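PDB 4WCJ: polysaccharide deacetylase from Ammonifex degensii, which probably removes N-acetyl groups from poly-beta-1,6-N-acetyl-D-glucosamine as a zinc-containing member of carbohydrate esterase family 4. Local coordinates for residues T30-C41 and F228-R236; K116-Q127 and L151-H162. All coordinates share one frame; numbering follows the deposited sequence.

Contact 1. Residues T30-C41 and F228-R236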
loop_
_atom_site.group_PDB
_atom_site.type_symbol
_atom_site.label_atom_id
_atom_site.label_comp_id
_atom_site.label_asym_id
_atom_site.label_seq_id
_atom_site.Cartn_x
_atom_site.Cartn_y
_atom_site.Cartn_z
ATOM N N THR A 30 10.218 -11.275 -9.475
ATOM C CA THR A 30 10.598 -9.902 -9.149
ATOM C C THR A 30 11.783 -9.442 -10.001
ATOM O O THR A 30 12.942 -9.654 -9.641
ATOM C CB THR A 30 10.956 -9.751 -7.652
ATOM O OG1 THR A 30 9.872 -10.225 -6.842
ATOM C CG2 THR A 30 11.234 -8.296 -7.312
ATOM N N HIS A 31 11.483 -8.807 -11.130
ATOM C CA HIS A 31 12.509 -8.411 -12.090
ATOM C C HIS A 31 12.586 -6.893 -12.213
ATOM O O HIS A 31 11.671 -6.265 -12.741
ATOM C CB HIS A 31 12.218 -9.051 -13.442
ATOM C CG HIS A 31 11.971 -10.525 -13.360
ATOM N ND1 HIS A 31 12.966 -11.457 -13.552
ATOM C CD2 HIS A 31 10.849 -11.226 -13.070
ATOM C CE1 HIS A 31 12.466 -12.671 -13.402
ATOM N NE2 HIS A 31 11.185 -12.559 -13.105
ATOM N N LEU A 32 13.676 -6.308 -11.723
ATOM C CA LEU A 32 13.761 -4.853 -11.590
ATOM C C LEU A 32 15.047 -4.277 -12.176
ATOM O O LEU A 32 16.144 -4.611 -11.726
ATOM C CB LEU A 32 13.656 -4.455 -10.119
ATOM C CG LEU A 32 12.498 -5.025 -9.295
ATOM C CD1 LEU A 32 12.565 -4.503 -7.864
ATOM C CD2 LEU A 32 11.161 -4.681 -9.927
ATOM N N GLN A 33 14.909 -3.413 -13.179
ATOM C CA GLN A 33 16.060 -2.732 -13.762
ATOM C C GLN A 33 15.755 -1.266 -14.073
ATOM O O GLN A 33 14.635 -0.920 -14.450
ATOM C CB GLN A 33 16.523 -3.444 -15.036
ATOM C CG GLN A 33 17.127 -4.823 -14.801
ATOM C CD GLN A 33 17.462 -5.548 -16.090
ATOM O OE1 GLN A 33 17.545 -4.935 -17.157
ATOM N NE2 GLN A 33 17.653 -6.862 -16.000
ATOM N N GLY A 34 16.758 -0.410 -13.902
ATOM C CA GLY A 34 16.670 0.967 -14.353
ATOM C C GLY A 34 16.080 1.973 -13.382
ATOM O O GLY A 34 15.474 1.613 -12.371
ATOM N N ASP A 35 16.270 3.250 -13.707
ATOM C CA ASP A 35 15.706 4.351 -12.932
ATOM C C ASP A 35 14.185 4.337 -12.994
ATOM O O ASP A 35 13.595 3.987 -14.012
ATOM C CB ASP A 35 16.229 5.701 -13.440
ATOM C CG ASP A 35 17.682 5.948 -13.072
ATOM O OD1 ASP A 35 18.184 5.316 -12.118
ATOM O OD2 ASP A 35 18.321 6.793 -13.731
ATOM N N GLY A 36 13.546 4.737 -11.902
ATOM C CA GLY A 36 12.099 4.743 -11.852
ATOM C C GLY A 36 11.610 4.511 -10.439
ATOM O O GLY A 36 12.404 4.514 -9.501
ATOM N N LEU A 37 10.308 4.280 -10.295
ATOM C CA LEU A 37 9.676 4.149 -8.988
ATOM C C LEU A 37 9.337 2.711 -8.623
ATOM O O LEU A 37 8.502 2.092 -9.273
ATOM C CB LEU A 37 8.394 4.979 -8.946
ATOM C CG LEU A 37 7.500 4.791 -7.713
ATOM C CD1 LEU A 37 8.192 5.277 -6.446
ATOM C CD2 LEU A 37 6.160 5.485 -7.908
ATOM N N VAL A 38 9.965 2.193 -7.574
ATOM C CA VAL A 38 9.572 0.901 -7.020
ATOM C C VAL A 38 8.734 1.132 -5.769
ATOM O O VAL A 38 9.078 1.956 -4.926
ATOM C CB VAL A 38 10.800 0.008 -6.701
ATOM C CG1 VAL A 38 10.443 -1.095 -5.713
ATOM C CG2 VAL A 38 11.371 -0.574 -7.985
ATOM N N VAL A 39 7.614 0.426 -5.668
ATOM C CA VAL A 39 6.718 0.592 -4.538
ATOM C C VAL A 39 6.690 -0.694 -3.717
ATOM O O VAL A 39 6.325 -1.751 -4.226
ATOM C CB VAL A 39 5.295 0.969 -5.007
ATOM C CG1 VAL A 39 4.390 1.221 -3.821
ATOM C CG2 VAL A 39 5.345 2.215 -5.885
ATOM N N LEU A 40 7.092 -0.603 -2.450
ATOM C CA LEU A 40 7.166 -1.789 -1.597
ATOM C C LEU A 40 5.846 -2.025 -0.876
ATOM O O LEU A 40 5.201 -1.080 -0.426
ATOM C CB LEU A 40 8.298 -1.651 -0.578
ATOM C CG LEU A 40 9.670 -1.269 -1.134
ATOM C CD1 LEU A 40 10.689 -1.116 -0.009
ATOM C CD2 LEU A 40 10.141 -2.278 -2.156
ATOM N N CYS A 41 5.441 -3.288 -0.793
ATOM C CA CYS A 41 4.251 -3.669 -0.052
ATOM C C CYS A 41 4.618 -4.542 1.146
ATOM O O CYS A 41 5.044 -5.693 0.992
ATOM C CB CYS A 41 3.253 -4.404 -0.948
ATOM S SG CYS A 41 1.798 -5.017 -0.060
ATOM N N PHE A 228 -3.349 0.396 -6.898
ATOM C CA PHE A 228 -2.122 -0.359 -6.649
ATOM C C PHE A 228 -2.323 -1.865 -6.717
ATOM O O PHE A 228 -3.269 -2.399 -6.136
ATOM C CB PHE A 228 -1.551 -0.015 -5.280
ATOM C CG PHE A 228 -1.040 1.390 -5.165
ATOM C CD1 PHE A 228 -1.919 2.459 -5.059
ATOM C CD2 PHE A 228 0.319 1.639 -5.138
ATOM C CE1 PHE A 228 -1.449 3.755 -4.937
ATOM C CE2 PHE A 228 0.800 2.932 -5.012
ATOM C CZ PHE A 228 -0.090 3.991 -4.912
ATOM N N THR A 229 -1.405 -2.527 -7.412
ATOM C CA THR A 229 -1.433 -3.971 -7.605
ATOM C C THR A 229 -0.203 -4.612 -6.973
ATOM O O THR A 229 0.624 -3.917 -6.399
ATOM C CB THR A 229 -1.471 -4.323 -9.100
ATOM O OG1 THR A 229 -0.187 -4.076 -9.696
ATOM C CG2 THR A 229 -2.512 -3.488 -9.839
ATOM N N LEU A 230 -0.072 -5.934 -7.108
ATOM C CA LEU A 230 1.139 -6.636 -6.675
ATOM C C LEU A 230 1.916 -7.155 -7.892
ATOM O O LEU A 230 2.563 -8.205 -7.841
ATOM C CB LEU A 230 0.795 -7.786 -5.719
ATOM C CG LEU A 230 0.296 -7.343 -4.341
ATOM C CD1 LEU A 230 -0.160 -8.525 -3.493
ATOM C CD2 LEU A 230 1.371 -6.527 -3.615
ATOM N N ARG A 231 1.835 -6.410 -8.991
ATOM C CA ARG A 231 2.670 -6.668 -10.160
ATOM C C ARG A 231 4.042 -6.051 -9.917
ATOM O O ARG A 231 4.189 -4.831 -9.924
ATOM C CB ARG A 231 2.029 -6.098 -11.433
ATOM C CG ARG A 231 2.641 -6.623 -12.720
ATOM C CD ARG A 231 1.875 -6.152 -13.954
ATOM N NE ARG A 231 0.518 -6.696 -14.038
ATOM C CZ ARG A 231 -0.289 -6.523 -15.083
ATOM N NH1 ARG A 231 0.124 -5.825 -16.133
ATOM N NH2 ARG A 231 -1.507 -7.047 -15.083
ATOM N N ALA A 232 5.043 -6.888 -9.670
ATOM C CA ALA A 232 6.365 -6.389 -9.304
ATOM C C ALA A 232 7.096 -5.795 -10.505
ATOM O O ALA A 232 7.604 -6.527 -11.351
ATOM C CB ALA A 232 7.193 -7.502 -8.681
ATOM N N LYS A 233 7.167 -4.469 -10.569
ATOM C CA LYS A 233 7.811 -3.804 -11.700
ATOM C C LYS A 233 8.428 -2.480 -11.293
ATOM O O LYS A 233 8.134 -1.958 -10.215
ATOM C CB LYS A 233 6.804 -3.571 -12.826
ATOM C CG LYS A 233 5.542 -2.858 -12.372
ATOM C CD LYS A 233 4.726 -2.349 -13.547
ATOM C CE LYS A 233 5.359 -1.097 -14.136
ATOM N NZ LYS A 233 4.483 -0.429 -15.141
ATOM N N VAL A 234 9.294 -1.940 -12.149
ATOM C CA VAL A 234 9.718 -0.552 -11.991
ATOM C C VAL A 234 8.687 0.336 -12.664
ATOM O O VAL A 234 8.471 0.238 -13.872
ATOM C CB VAL A 234 11.111 -0.266 -12.596
ATOM C CG1 VAL A 234 11.425 1.234 -12.523
ATOM C CG2 VAL A 234 12.187 -1.067 -11.884
ATOM N N ASN A 235 8.046 1.198 -11.878
ATOM C CA ASN A 235 7.031 2.098 -12.409
ATOM C C ASN A 235 7.667 3.343 -13.014
ATOM O O ASN A 235 8.621 3.889 -12.462
ATOM C CB ASN A 235 6.027 2.479 -11.315
ATOM C CG ASN A 235 5.275 1.269 -10.774
ATOM O OD1 ASN A 235 4.350 0.762 -11.410
ATOM N ND2 ASN A 235 5.683 0.792 -9.604
ATOM N N ARG A 236 7.135 3.770 -14.157
ATOM C CA ARG A 236 7.695 4.882 -14.921
ATOM C C ARG A 236 6.635 5.958 -15.168
ATOM O O ARG A 236 5.441 5.671 -15.101
ATOM C CB ARG A 236 8.261 4.372 -16.251
ATOM C CG ARG A 236 9.447 3.421 -16.113
ATOM C CD ARG A 236 10.721 4.167 -15.736
ATOM N NE ARG A 236 11.091 5.156 -16.751
ATOM C CZ ARG A 236 12.088 6.028 -16.623
ATOM N NH1 ARG A 236 12.343 6.890 -17.599
ATOM N NH2 ARG A 236 12.833 6.040 -15.523
HETATM O O HOH W 1 7.446 -1.624 -7.550
#

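Contact 2. Residues K116-Q127 and L151-H162. With ZN (zinc ion), chain B.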
loop_
_atom_site.group_PDB
_atom_site.type_symbol
_atom_site.label_atom_id
_atom_site.label_comp_id
_atom_site.label_asym_id
_atom_site.label_seq_id
_atom_site.Cartn_x
_atom_site.Cartn_y
_atom_site.Cartn_z
ATOM N N LYS A 116 12.014 9.817 9.154
ATOM C CA LYS A 116 11.201 10.765 8.382
ATOM C C LYS A 116 10.788 10.211 7.018
ATOM O O LYS A 116 10.714 10.950 6.035
ATOM C CB LYS A 116 11.940 12.095 8.184
ATOM C CG LYS A 116 12.078 12.944 9.429
ATOM C CD LYS A 116 12.763 14.254 9.085
ATOM C CE LYS A 116 13.339 14.928 10.312
ATOM N NZ LYS A 116 14.233 16.058 9.940
ATOM N N ILE A 117 10.527 8.908 6.972
ATOM C CA ILE A 117 10.115 8.244 5.741
ATOM C C ILE A 117 8.592 8.188 5.628
ATOM O O ILE A 117 7.909 7.593 6.472
ATOM C CB ILE A 117 10.702 6.818 5.655
ATOM C CG1 ILE A 117 12.222 6.888 5.500
ATOM C CG2 ILE A 117 10.083 6.047 4.493
ATOM C CD1 ILE A 117 12.923 5.565 5.694
ATOM N N PRO A 118 8.055 8.799 4.570
ATOM C CA PRO A 118 6.616 8.753 4.306
ATOM C C PRO A 118 6.165 7.334 3.974
ATOM O O PRO A 118 6.988 6.503 3.589
ATOM C CB PRO A 118 6.441 9.665 3.086
ATOM C CG PRO A 118 7.804 10.235 2.785
ATOM C CD PRO A 118 8.806 9.357 3.437
ATOM N N PHE A 119 4.879 7.057 4.128
ATOM C CA PHE A 119 4.353 5.768 3.708
ATOM C C PHE A 119 2.856 5.842 3.436
ATOM O O PHE A 119 2.152 6.701 3.966
ATOM C CB PHE A 119 4.670 4.681 4.752
ATOM C CG PHE A 119 4.071 4.929 6.118
ATOM C CD1 PHE A 119 4.575 5.919 6.951
ATOM C CD2 PHE A 119 3.027 4.139 6.580
ATOM C CE1 PHE A 119 4.031 6.137 8.200
ATOM C CE2 PHE A 119 2.483 4.349 7.833
ATOM C CZ PHE A 119 2.989 5.342 8.645
ATOM N N LEU A 120 2.379 4.946 2.580
ATOM C CA LEU A 120 0.962 4.849 2.284
ATOM C C LEU A 120 0.403 3.629 3.017
ATOM O O LEU A 120 0.899 2.515 2.849
ATOM C CB LEU A 120 0.724 4.733 0.773
ATOM C CG LEU A 120 -0.459 5.499 0.163
ATOM C CD1 LEU A 120 -0.490 5.368 -1.371
ATOM C CD2 LEU A 120 -1.780 5.074 0.773
ATOM N N PHE A 121 -0.630 3.843 3.822
ATOM C CA PHE A 121 -1.238 2.786 4.630
ATOM C C PHE A 121 -2.618 2.455 4.074
ATOM O O PHE A 121 -3.565 3.233 4.281
ATOM C CB PHE A 121 -1.342 3.254 6.085
ATOM C CG PHE A 121 -1.538 2.145 7.096
ATOM C CD1 PHE A 121 -1.395 0.804 6.746
ATOM C CD2 PHE A 121 -1.897 2.463 8.407
ATOM C CE1 PHE A 121 -1.579 -0.200 7.698
ATOM C CE2 PHE A 121 -2.091 1.459 9.352
ATOM C CZ PHE A 121 -1.922 0.140 9.002
ATOM N N PHE A 122 -2.730 1.325 3.378
ATOM C CA PHE A 122 -4.004 0.895 2.816
ATOM C C PHE A 122 -4.794 0.102 3.851
ATOM O O PHE A 122 -4.451 -1.034 4.139
ATOM C CB PHE A 122 -3.781 0.034 1.571
ATOM C CG PHE A 122 -3.113 0.757 0.427
ATOM C CD1 PHE A 122 -3.855 1.552 -0.438
ATOM C CD2 PHE A 122 -1.749 0.622 0.199
ATOM C CE1 PHE A 122 -3.241 2.194 -1.506
ATOM C CE2 PHE A 122 -1.133 1.269 -0.866
ATOM C CZ PHE A 122 -1.881 2.052 -1.717
ATOM N N VAL A 123 -5.852 0.685 4.400
ATOM C CA VAL A 123 -6.585 0.000 5.452
ATOM C C VAL A 123 -7.915 -0.602 5.001
ATOM O O VAL A 123 -8.599 -0.073 4.122
ATOM C CB VAL A 123 -6.831 0.941 6.651
ATOM C CG1 VAL A 123 -5.501 1.522 7.139
ATOM C CG2 VAL A 123 -7.792 2.093 6.304
ATOM N N ILE A 124 -8.241 -1.741 5.596
ATOM C CA ILE A 124 -9.558 -2.347 5.483
ATOM C C ILE A 124 -10.455 -1.571 6.430
ATOM O O ILE A 124 -10.502 -1.846 7.631
ATOM C CB ILE A 124 -9.553 -3.826 5.853
ATOM C CG1 ILE A 124 -8.452 -4.560 5.086
ATOM C CG2 ILE A 124 -10.910 -4.434 5.551
ATOM C CD1 ILE A 124 -8.160 -5.919 5.621
ATOM N N ALA A 125 -11.149 -0.567 5.897
ATOM C CA ALA A 125 -11.747 0.456 6.751
ATOM C C ALA A 125 -12.752 -0.117 7.736
ATOM O O ALA A 125 -12.883 0.396 8.844
ATOM C CB ALA A 125 -12.402 1.560 5.891
ATOM N N GLY A 126 -13.448 -1.184 7.344
ATOM C CA GLY A 126 -14.435 -1.807 8.204
ATOM C C GLY A 126 -13.868 -2.726 9.278
ATOM O O GLY A 126 -14.607 -3.195 10.142
ATOM N N GLN A 127 -12.564 -2.988 9.225
ATOM C CA GLN A 127 -11.917 -3.856 10.217
ATOM C C GLN A 127 -11.010 -3.071 11.159
ATOM O O GLN A 127 -10.432 -3.634 12.090
ATOM C CB GLN A 127 -11.110 -4.970 9.532
ATOM C CG GLN A 127 -11.949 -5.983 8.780
ATOM C CD GLN A 127 -12.924 -6.715 9.684
ATOM O OE1 GLN A 127 -12.671 -6.886 10.885
ATOM N NE2 GLN A 127 -14.039 -7.166 9.112
ATOM N N LEU A 151 3.451 12.041 7.864
ATOM C CA LEU A 151 4.197 10.980 7.179
ATOM C C LEU A 151 3.290 9.923 6.580
ATOM O O LEU A 151 3.656 9.258 5.598
ATOM C CB LEU A 151 5.172 10.301 8.142
ATOM C CG LEU A 151 6.371 11.115 8.631
ATOM C CD1 LEU A 151 7.179 10.302 9.614
ATOM C CD2 LEU A 151 7.230 11.550 7.459
ATOM N N CYS A 152 2.127 9.742 7.197
ATOM C CA CYS A 152 1.215 8.666 6.808
ATOM C C CYS A 152 0.043 9.203 6.004
ATOM O O CYS A 152 -0.678 10.095 6.457
ATOM C CB CYS A 152 0.689 7.929 8.047
ATOM S SG CYS A 152 -0.463 6.540 7.677
ATOM N N VAL A 153 -0.148 8.644 4.814
ATOM C CA VAL A 153 -1.340 8.899 4.015
ATOM C C VAL A 153 -2.127 7.588 3.984
ATOM O O VAL A 153 -1.554 6.533 3.720
ATOM C CB VAL A 153 -1.002 9.357 2.580
ATOM C CG1 VAL A 153 -2.282 9.567 1.753
ATOM C CG2 VAL A 153 -0.168 10.637 2.611
ATOM N N VAL A 154 -3.415 7.647 4.298
ATOM C CA VAL A 154 -4.230 6.440 4.299
ATOM C C VAL A 154 -4.975 6.237 2.970
ATOM O O VAL A 154 -5.615 7.160 2.452
ATOM C CB VAL A 154 -5.256 6.459 5.445
ATOM C CG1 VAL A 154 -6.103 5.191 5.434
ATOM C CG2 VAL A 154 -4.540 6.609 6.778
ATOM N N GLY A 155 -4.894 5.006 2.446
ATOM C CA GLY A 155 -5.647 4.624 1.264
ATOM C C GLY A 155 -6.645 3.543 1.637
ATOM O O GLY A 155 -6.668 3.085 2.778
ATOM N N LEU A 156 -7.481 3.146 0.680
ATOM C CA LEU A 156 -8.520 2.151 0.949
ATOM C C LEU A 156 -8.131 0.761 0.418
ATOM O O LEU A 156 -7.591 0.631 -0.680
ATOM C CB LEU A 156 -9.853 2.611 0.340
ATOM C CG LEU A 156 -11.098 1.750 0.608
ATOM C CD1 LEU A 156 -11.486 1.749 2.081
ATOM C CD2 LEU A 156 -12.269 2.218 -0.256
ATOM N N HIS A 157 -8.425 -0.261 1.219
ATOM C CA HIS A 157 -8.113 -1.661 0.936
ATOM C C HIS A 157 -9.440 -2.424 1.038
ATOM O O HIS A 157 -9.532 -3.442 1.707
ATOM C CB HIS A 157 -7.066 -2.175 1.941
ATOM C CG HIS A 157 -6.297 -3.390 1.505
ATOM N ND1 HIS A 157 -5.878 -3.597 0.207
ATOM C CD2 HIS A 157 -5.829 -4.445 2.220
ATOM C CE1 HIS A 157 -5.206 -4.732 0.137
ATOM N NE2 HIS A 157 -5.158 -5.265 1.346
ATOM N N THR A 158 -10.454 -1.901 0.341
ATOM C CA THR A 158 -11.892 -2.192 0.546
ATOM C C THR A 158 -12.371 -1.776 1.937
ATOM O O THR A 158 -11.565 -1.510 2.835
ATOM C CB THR A 158 -12.283 -3.701 0.328
ATOM O OG1 THR A 158 -11.918 -4.489 1.474
ATOM C CG2 THR A 158 -11.654 -4.265 -0.927
ATOM N N TYR A 159 -13.693 -1.691 2.098
ATOM C CA TYR A 159 -14.290 -1.536 3.427
ATOM C C TYR A 159 -14.309 -2.869 4.181
ATOM O O TYR A 159 -13.787 -2.986 5.298
ATOM C CB TYR A 159 -15.720 -0.982 3.332
ATOM C CG TYR A 159 -16.381 -0.797 4.687
ATOM C CD1 TYR A 159 -16.160 0.351 5.436
ATOM C CD2 TYR A 159 -17.213 -1.773 5.220
ATOM C CE1 TYR A 159 -16.751 0.519 6.675
ATOM C CE2 TYR A 159 -17.810 -1.608 6.463
ATOM C CZ TYR A 159 -17.568 -0.459 7.181
ATOM O OH TYR A 159 -18.152 -0.285 8.415
ATOM N N ASP A 160 -14.935 -3.873 3.582
ATOM C CA ASP A 160 -14.963 -5.205 4.190
ATOM C C ASP A 160 -15.184 -6.276 3.125
ATOM O O ASP A 160 -16.154 -7.044 3.173
ATOM C CB ASP A 160 -16.043 -5.275 5.273
ATOM C CG ASP A 160 -15.983 -6.562 6.089
ATOM O OD1 ASP A 160 -14.892 -7.170 6.192
ATOM O OD2 ASP A 160 -17.037 -6.964 6.624
ATOM N N LEU A 161 -14.269 -6.330 2.164
ATOM C CA LEU A 161 -14.344 -7.319 1.095
ATOM C C LEU A 161 -13.006 -8.030 0.912
ATOM O O LEU A 161 -12.705 -8.535 -0.164
ATOM C CB LEU A 161 -14.785 -6.662 -0.225
ATOM C CG LEU A 161 -16.290 -6.531 -0.458
ATOM C CD1 LEU A 161 -16.580 -5.993 -1.852
ATOM C CD2 LEU A 161 -16.991 -7.872 -0.263
ATOM N N HIS A 162 -12.210 -8.076 1.976
ATOM C CA HIS A 162 -10.909 -8.734 1.939
ATOM C C HIS A 162 -11.056 -10.220 2.228
ATOM O O HIS A 162 -10.525 -10.750 3.219
ATOM C CB HIS A 162 -9.962 -8.087 2.944
ATOM C CG HIS A 162 -8.513 -8.298 2.638
ATOM N ND1 HIS A 162 -7.936 -9.545 2.573
ATOM C CD2 HIS A 162 -7.515 -7.406 2.411
ATOM C CE1 HIS A 162 -6.646 -9.418 2.309
ATOM N NE2 HIS A 162 -6.372 -8.135 2.189
HETATM ZN ZN ZN B . -4.453 -7.101 2.190
HETATM O O HOH W 2 -3.327 -8.840 3.049
HETATM O O HOH W 3 -2.472 -7.131 1.011
#

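Contact 1. Residues T30-C41 and F228-R236
A single antiparallel hydrogen-bonded pair, Leu37 with Asn235, joins strand 36-42 of the beta/alpha barrel to the loop after strand 226-229: Leu37 N lies 2.8 Å from Asn235 O (173° at the hydrogen), and Asn235 N bonds Leu37 O. Asn235 ND2 adds a third bond, 3.1 Å from Leu37 O. With CG beside its own backbone N (chi1 -62°), the amide folds back so that N and ND2 reach this oxygen from opposite faces of the carbonyl plane. ND2 also bonds Gly244 O of strand 242-247. With an alanine here, Leu37 O would probably lose its side-chain donor, leaving the backbone N of the pair, and Gly244 O this mate. Two residues along each segment, a water bridges Val39 N and Lys233 O instead. Val234 CG1 packs 3.6 Å from Gly36 CA, where a side chain would clash, and CG2 meets Val38 CG2 at 4.0 Å; Trp259 touches both valines. The bent Arg236 chain brings NH2 2.7 Å from Asp35 O, well above the carbonyl plane. Nearer the zinc, Leu230 CD2 rests on Cys41 SG (3.9 Å). Backbone oxygens accept every direct hydrogen bond here, so the loop is fastened to main chain, not by paired charges.

Contact 2. Residues K116-Q127 and L151-H162
Asp160 OD1 is held by two groups, Gln127 NE2 at 3.0 Å and the Tyr163 hydroxyl. OD1 lies in the Gln127 amide plane, whereas NE2 meets it from above the carboxylate plane, the planes 58° apart. Gly126 N bonds Tyr159 O, and Gly126 CA makes a CH-pi contact over the Tyr159 ring, 3.6 Å from its centroid. Upstream, strands 119-123 and 152-156 run parallel at 33° through five bridges, a beta-alpha-beta crossover via helix 140-148 within the family's beta/alpha barrel. On one sheet face Cys152 CB meets Phe119 CZ at 3.5 Å, with SG oblique to that ring; the Val123 and Val154 side chains cross at about a right angle, CG2 against CG1. Across the sheet, Phe122 CD1 approaches Gly155 CA to 3.9 Å, where a beta carbon would clash. Beyond the strands, His157 NE2 (2.1 Å) and His162 NE2 (2.2 Å) bind zinc with Asp99 and two waters. Ile124 wedges beside both imidazoles: with CG1 next to its backbone N (chi1 -51°), CG1 reaches His157 CD2 and CD1 lies 3.6 Å from His162 CD2. Second-shell Ala205 O accepts from His157 ND1, consistent with holding the ring rotation that points NE2 at the metal.

From the N terminus, residues 30-41 enter the sheet as strand 36-42, next to strand 91-99, which also pairs with strand 119-123. Contact 2 closes first: its segments are only 24 residues apart, and the loop between them includes helix 140-148. Contact 1 closes much later, when 228-236 returns to 30-41 across a gap of 187 residues, so contact 2 is nested within its loop. Their centres lie 19 Å apart, yet they touch: Phe228 CD1 is 3.4 Å from Phe122 CZ, the ring planes at about 60°. Contact 1 ties the first strand to the loop that follows strand 226-229, while contact 2 joins the neighbouring parallel strands 119-123 and 152-156 and carries two zinc ligands; Cys41's side chain lies about 7 Å from that zinc.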